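Local coordinates for protein ulvan Lyase-PL25 (PDB 5UAM) that degrades ulvan, the sulfated cell-wall polysaccharide of green seaweeds, as a polysaccharide lyase with a beta-propeller fold, at residues K94-H99 against V434-I439; N32-P37 against P60-Y65. All blocks are in the same frame, centred on the assembly; numbering follows the deposited sequence.

How the contacts relate
Contact 2 (32-37 with 60-65) closes along the chain before contact 1 (94-99 with 434-439) opens, yet their centres lie only about 7 Å apart, on the same side of the chain's centre. The segment 434-439 turns from strand 428-433 into strand 439-444, and the latter pairs with strand 30-33, so the two ends of the chain complete one four-stranded sheet. The residues 60-65 belong to the next sheet, at the turn into strand 64-70. Asp-436 O bonds to Gly-35 N, and Glu-62 carries the connection on to loop 94-99. Together the contacts tie the closing sheet to a loop that holds the probable proton donor and a probable substrate-binding residue.

Contact 1: K94-H99 against V434-I439; sequences KKFDNH and VSDEGI. With PO4 (phosphate ion), chain E.
Phe-96 turns the rim of its ring to Asp-436: the carboxylate carbon CG lies at the edge, in the ring plane, 3.6 Å from Phe-96 CE2. Ring and carboxylate stand nearly perpendicular, 85° apart. Asp-436 O approaches the same CE2 obliquely, at 3.4 Å, and the methylene Glu-437 CG comes to Phe-96 CZ at 3.7 Å. The other ring of this loop, that of His-99, has phosphate O3 at its edge, held by NE2.

Beside the phenyl group, Lys-95 runs out fully extended and brings its ammonium between two acids. It meets Asp-436 tip to tip, with NZ 2.9 Å from OD1 on the syn side but 27° out of the carboxylate plane. The chain of Glu-437 instead crosses that of Lys-95 at about a right angle, and its OE2 receives NZ through the anti lone pair, also at 2.9 Å. In Asp-436 CG sits between the backbone N and carbonyl carbon (chi1 58°), which sets the carboxylate carbon at the ring edge; beyond it, Asp-436 OD2 lies 3.3 Å from Lys-95 CD. An alanine in place of Asp-436 would probably leave Lys-95 balanced by Glu-437 alone and open a gap at the edge of the Phe-96 ring.

Within loop 94-99, Lys-94 NZ donates to Phe-96 O at 2.7 Å, and Asp-97 OD1 accepts from His-99 N in an Asx turn. In the other segment, Gly-438 and Ile-439 both face Gly-33, which is a G1 beta bulge. The chemistry is that of a surface salt-bridge network backed by an aromatic edge: the shared ammonium of Lys-95 would probably offset the repulsion between the two neighbouring carboxylates, and the bridge joins a hairpin loop near the C-terminus to the loop bearing His-99, the probable proton donor.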
loop_
_atom_site.group_PDB
_atom_site.type_symbol
_atom_site.label_atom_id
_atom_site.label_comp_id
_atom_site.label_asym_id
_atom_site.label_seq_id
_atom_site.Cartn_x
_atom_site.Cartn_y
_atom_site.Cartn_z
ATOM N N LYS A 94 9.126 -7.787 -18.208
ATOM C CA LYS A 94 9.915 -7.398 -17.044
ATOM C C LYS A 94 10.149 -8.612 -16.155
ATOM O O LYS A 94 9.253 -9.443 -15.973
ATOM C CB LYS A 94 9.172 -6.303 -16.274
ATOM C CG LYS A 94 9.993 -5.630 -15.196
ATOM C CD LYS A 94 9.338 -4.323 -14.749
ATOM C CE LYS A 94 10.117 -3.664 -13.607
ATOM N NZ LYS A 94 10.210 -4.522 -12.382
ATOM N N LYS A 95 11.362 -8.728 -15.602
ATOM C CA LYS A 95 11.695 -9.921 -14.829
ATOM C C LYS A 95 10.713 -10.123 -13.682
ATOM O O LYS A 95 10.181 -11.226 -13.497
ATOM C CB LYS A 95 13.128 -9.875 -14.303
ATOM C CG LYS A 95 13.538 -11.168 -13.609
ATOM C CD LYS A 95 14.990 -11.147 -13.127
ATOM C CE LYS A 95 15.322 -12.395 -12.301
ATOM N NZ LYS A 95 16.610 -12.274 -11.529
ATOM N N PHE A 96 10.469 -9.075 -12.889
ATOM C CA PHE A 96 9.513 -9.139 -11.788
ATOM C C PHE A 96 8.501 -8.011 -11.916
ATOM O O PHE A 96 8.866 -6.854 -12.146
ATOM C CB PHE A 96 10.191 -9.078 -10.415
ATOM C CG PHE A 96 10.998 -10.308 -10.099
ATOM C CD1 PHE A 96 10.372 -11.525 -9.883
ATOM C CD2 PHE A 96 12.379 -10.260 -10.062
ATOM C CE1 PHE A 96 11.103 -12.664 -9.639
ATOM C CE2 PHE A 96 13.111 -11.404 -9.803
ATOM C CZ PHE A 96 12.473 -12.597 -9.587
ATOM N N ASP A 97 7.228 -8.361 -11.767
ATOM C CA ASP A 97 6.137 -7.415 -11.945
ATOM C C ASP A 97 5.839 -6.654 -10.659
ATOM O O ASP A 97 5.752 -5.420 -10.680
ATOM C CB ASP A 97 4.892 -8.157 -12.439
ATOM C CG ASP A 97 3.700 -7.242 -12.601
ATOM O OD1 ASP A 97 3.199 -6.732 -11.584
ATOM O OD2 ASP A 97 3.273 -7.046 -13.762
ATOM N N ASN A 98 5.702 -7.371 -9.545
ATOM C CA ASN A 98 5.578 -6.859 -8.184
ATOM C C ASN A 98 4.193 -6.357 -7.829
ATOM O O ASN A 98 3.941 -6.102 -6.647
ATOM C CB ASN A 98 6.591 -5.751 -7.851
ATOM C CG ASN A 98 8.005 -6.164 -8.085
ATOM O OD1 ASN A 98 8.428 -7.237 -7.646
ATOM N ND2 ASN A 98 8.744 -5.344 -8.803
ATOM N N HIS A 99 3.272 -6.219 -8.772
ATOM C CA HIS A 99 2.006 -5.577 -8.440
ATOM C C HIS A 99 1.025 -6.492 -7.727
ATOM O O HIS A 99 -0.025 -6.010 -7.255
ATOM C CB HIS A 99 1.346 -5.036 -9.692
ATOM C CG HIS A 99 1.999 -3.819 -10.243
ATOM N ND1 HIS A 99 3.268 -3.830 -10.785
ATOM C CD2 HIS A 99 1.562 -2.541 -10.330
ATOM C CE1 HIS A 99 3.578 -2.613 -11.194
ATOM N NE2 HIS A 99 2.555 -1.812 -10.942
ATOM N N VAL A 434 19.007 -6.380 -2.373
ATOM C CA VAL A 434 20.404 -6.381 -2.782
ATOM C C VAL A 434 20.433 -6.778 -4.248
ATOM O O VAL A 434 20.780 -5.972 -5.115
ATOM C CB VAL A 434 21.236 -7.325 -1.904
ATOM C CG1 VAL A 434 22.699 -7.291 -2.298
ATOM C CG2 VAL A 434 21.086 -6.915 -0.462
ATOM N N SER A 435 20.075 -8.023 -4.545
ATOM C CA SER A 435 19.685 -8.367 -5.902
ATOM C C SER A 435 18.173 -8.453 -5.927
ATOM O O SER A 435 17.495 -8.004 -5.006
ATOM C CB SER A 435 20.328 -9.670 -6.347
ATOM O OG SER A 435 19.782 -10.728 -5.619
ATOM N N ASP A 436 17.623 -9.015 -6.994
ATOM C CA ASP A 436 16.173 -9.125 -7.052
ATOM C C ASP A 436 15.651 -10.488 -6.624
ATOM O O ASP A 436 14.448 -10.731 -6.724
ATOM C CB ASP A 436 15.643 -8.708 -8.422
ATOM C CG ASP A 436 16.211 -9.503 -9.540
ATOM O OD1 ASP A 436 16.931 -10.495 -9.300
ATOM O OD2 ASP A 436 15.938 -9.114 -10.700
ATOM N N GLU A 437 16.500 -11.360 -6.085
ATOM C CA GLU A 437 16.044 -12.615 -5.500
ATOM C C GLU A 437 16.779 -12.850 -4.190
ATOM O O GLU A 437 17.750 -12.168 -3.872
ATOM C CB GLU A 437 16.208 -13.794 -6.454
ATOM C CG GLU A 437 15.496 -13.619 -7.800
ATOM C CD GLU A 437 15.678 -14.822 -8.701
ATOM O OE1 GLU A 437 15.569 -15.960 -8.202
ATOM O OE2 GLU A 437 15.950 -14.633 -9.897
ATOM N N GLY A 438 16.282 -13.805 -3.407
ATOM C CA GLY A 438 16.930 -14.115 -2.138
ATOM C C GLY A 438 16.911 -12.979 -1.139
ATOM O O GLY A 438 17.854 -12.815 -0.356
ATOM N N ILE A 439 15.847 -12.189 -1.137
ATOM C CA ILE A 439 15.796 -10.974 -0.348
ATOM C C ILE A 439 15.417 -11.303 1.087
ATOM O O ILE A 439 14.412 -11.984 1.347
ATOM C CB ILE A 439 14.799 -9.981 -0.974
ATOM C CG1 ILE A 439 15.299 -9.536 -2.337
ATOM C CG2 ILE A 439 14.596 -8.769 -0.060
ATOM C CD1 ILE A 439 14.306 -8.757 -3.140
HETATM P P PO4 E . 1.003 0.695 -12.873
HETATM O O1 PO4 E . 1.594 1.250 -14.154
HETATM O O2 PO4 E . 0.066 1.663 -12.276
HETATM O O3 PO4 E . 2.181 0.475 -11.955
HETATM O O4 PO4 E . 0.268 -0.596 -13.221
#

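Contact 2: N32-P37 against P60-Y65; sequences NGVGNP and PKEDPY
Glu-62, whose CG approaches Val-34 CG2 at 4.3 Å, has both carboxylate oxygens gripped by backbone amides of another loop: OE2 takes Asp-97 N and OE1 takes Asn-98 N. Arg-90 adds a long, weak ion pair to OE2. The paired N-H groups fix the rotation of this buried carboxylate and would be expected to stabilise its negative charge.

Toward the other end of the contact the packing passes to Pro-60. Val-34 CG1 lies 3.9 Å from Pro-60 CA, while CG2 faces the start of Glu-62, 4.1 Å from its N, so the two methyls touch the first and third residues of the turn. The pyrrolidine ring meets Asn-32 with its CD, 3.2 Å from the carbonyl O of that residue. The side chain of Asn-32 crosses that of Pro-60 at about a right angle and sets ND2 3.4 Å from the same CD. Having CG between the backbone N and the carbonyl carbon (chi1 65°) lets Asn-32 carry its amide toward Tyr-65, where ND2 stands 3.9 Å above the plane of the ring, over one face but displaced toward the rim near CE2. Its OD1 is hydrogen-bonded to Tyr-57 OH, which orients the amide so that the nitrogen is the end directed at proline and tyrosine.

No hydrogen bond links the two segments. Pro-60 O instead accepts Asp-63 N at 3.0 Å, closing a turn whose middle residues, Lys-61 and Glu-62, both have left-handed backbone angles. This is a beta turn of the I′/III′ kind, joining strands 52-58 and 64-70 of an antiparallel sheet. It packs on the exit of strand 30-33, whose pairing with 439-444 is the pairing of an N-terminal strand with C-terminal ones that closes the ring in many beta-propellers, beside Asn-36, which probably binds substrate.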
loop_
_atom_site.group_PDB
_atom_site.type_symbol
_atom_site.label_atom_id
_atom_site.label_comp_id
_atom_site.label_asym_id
_atom_site.label_seq_id
_atom_site.Cartn_x
_atom_site.Cartn_y
_atom_site.Cartn_z
ATOM N N ASN A 32 13.786 -15.338 1.066
ATOM C CA ASN A 32 13.384 -15.700 -0.291
ATOM C C ASN A 32 12.525 -14.643 -0.977
ATOM O O ASN A 32 11.875 -14.953 -1.973
ATOM C CB ASN A 32 12.662 -17.051 -0.316
ATOM C CG ASN A 32 11.356 -17.037 0.425
ATOM O OD1 ASN A 32 11.037 -16.108 1.170
ATOM N ND2 ASN A 32 10.555 -18.092 0.211
ATOM N N GLY A 33 12.538 -13.393 -0.522
ATOM C CA GLY A 33 11.796 -12.369 -1.228
ATOM C C GLY A 33 12.344 -12.144 -2.626
ATOM O O GLY A 33 13.510 -12.393 -2.899
ATOM N N VAL A 34 11.478 -11.649 -3.527
ATOM C CA VAL A 34 11.889 -11.290 -4.881
ATOM C C VAL A 34 11.363 -9.910 -5.254
ATOM O O VAL A 34 10.345 -9.440 -4.739
ATOM C CB VAL A 34 11.471 -12.300 -5.974
ATOM C CG1 VAL A 34 11.909 -13.694 -5.594
ATOM C CG2 VAL A 34 9.986 -12.253 -6.246
ATOM N N GLY A 35 12.074 -9.275 -6.187
ATOM C CA GLY A 35 11.603 -8.006 -6.743
ATOM C C GLY A 35 11.518 -6.939 -5.674
ATOM O O GLY A 35 12.489 -6.680 -4.960
ATOM N N ASN A 36 10.360 -6.289 -5.571
ATOM C CA ASN A 36 9.998 -5.465 -4.417
ATOM C C ASN A 36 9.053 -6.308 -3.581
ATOM O O ASN A 36 7.891 -6.499 -3.977
ATOM C CB ASN A 36 9.275 -4.183 -4.845
ATOM C CG ASN A 36 10.124 -3.256 -5.616
ATOM O OD1 ASN A 36 11.351 -3.248 -5.505
ATOM N ND2 ASN A 36 9.480 -2.434 -6.434
ATOM N N PRO A 37 9.474 -6.872 -2.448
ATOM C CA PRO A 37 8.602 -7.837 -1.774
ATOM C C PRO A 37 7.469 -7.230 -0.979
ATOM O O PRO A 37 6.569 -7.973 -0.570
ATOM C CB PRO A 37 9.549 -8.596 -0.844
ATOM C CG PRO A 37 10.883 -8.462 -1.470
ATOM C CD PRO A 37 10.887 -7.072 -2.084
ATOM N N PRO A 60 9.338 -16.348 -4.088
ATOM C CA PRO A 60 9.699 -16.887 -5.401
ATOM C C PRO A 60 8.504 -16.973 -6.339
ATOM O O PRO A 60 7.376 -17.281 -5.929
ATOM C CB PRO A 60 10.259 -18.273 -5.068
ATOM C CG PRO A 60 10.829 -18.100 -3.683
ATOM C CD PRO A 60 9.862 -17.171 -2.988
ATOM N N LYS A 61 8.767 -16.682 -7.611
ATOM C CA LYS A 61 7.763 -16.670 -8.667
ATOM C C LYS A 61 6.633 -15.698 -8.345
ATOM O O LYS A 61 5.508 -15.832 -8.851
ATOM C CB LYS A 61 7.254 -18.083 -8.990
ATOM C CG LYS A 61 8.379 -19.074 -9.370
ATOM C CD LYS A 61 7.803 -20.380 -9.890
ATOM N N GLU A 62 6.925 -14.689 -7.523
ATOM C CA GLU A 62 5.962 -13.671 -7.108
ATOM C C GLU A 62 4.776 -14.268 -6.345
ATOM O O GLU A 62 3.734 -13.615 -6.176
ATOM C CB GLU A 62 5.505 -12.788 -8.282
ATOM C CG GLU A 62 6.676 -12.188 -9.065
ATOM C CD GLU A 62 6.300 -11.073 -10.018
ATOM O OE1 GLU A 62 5.492 -10.200 -9.639
ATOM O OE2 GLU A 62 6.873 -11.062 -11.128
ATOM N N ASP A 63 4.934 -15.489 -5.839
ATOM C CA ASP A 63 3.855 -16.095 -5.070
ATOM C C ASP A 63 3.813 -15.475 -3.672
ATOM O O ASP A 63 4.840 -15.039 -3.141
ATOM C CB ASP A 63 4.069 -17.608 -4.949
ATOM C CG ASP A 63 3.952 -18.351 -6.272
ATOM O OD1 ASP A 63 3.249 -17.845 -7.179
ATOM O OD2 ASP A 63 4.565 -19.448 -6.391
ATOM N N PRO A 64 2.631 -15.425 -3.058
ATOM C CA PRO A 64 2.515 -14.846 -1.717
ATOM C C PRO A 64 2.974 -15.844 -0.665
ATOM O O PRO A 64 2.577 -17.012 -0.689
ATOM C CB PRO A 64 1.012 -14.566 -1.590
ATOM C CG PRO A 64 0.390 -15.603 -2.438
ATOM C CD PRO A 64 1.313 -15.763 -3.622
ATOM N N TYR A 65 3.788 -15.353 0.273
ATOM C CA TYR A 65 4.251 -16.145 1.403
ATOM C C TYR A 65 3.819 -15.487 2.707
ATOM O O TYR A 65 3.758 -14.252 2.819
ATOM C CB TYR A 65 5.780 -16.305 1.378
ATOM C CG TYR A 65 6.220 -17.336 0.371
ATOM C CD1 TYR A 65 6.199 -17.054 -0.994
ATOM C CD2 TYR A 65 6.573 -18.623 0.767
ATOM C CE1 TYR A 65 6.551 -17.996 -1.934
ATOM C CE2 TYR A 65 6.928 -19.588 -0.175
ATOM C CZ TYR A 65 6.925 -19.264 -1.525
ATOM O OH TYR A 65 7.271 -20.230 -2.453
#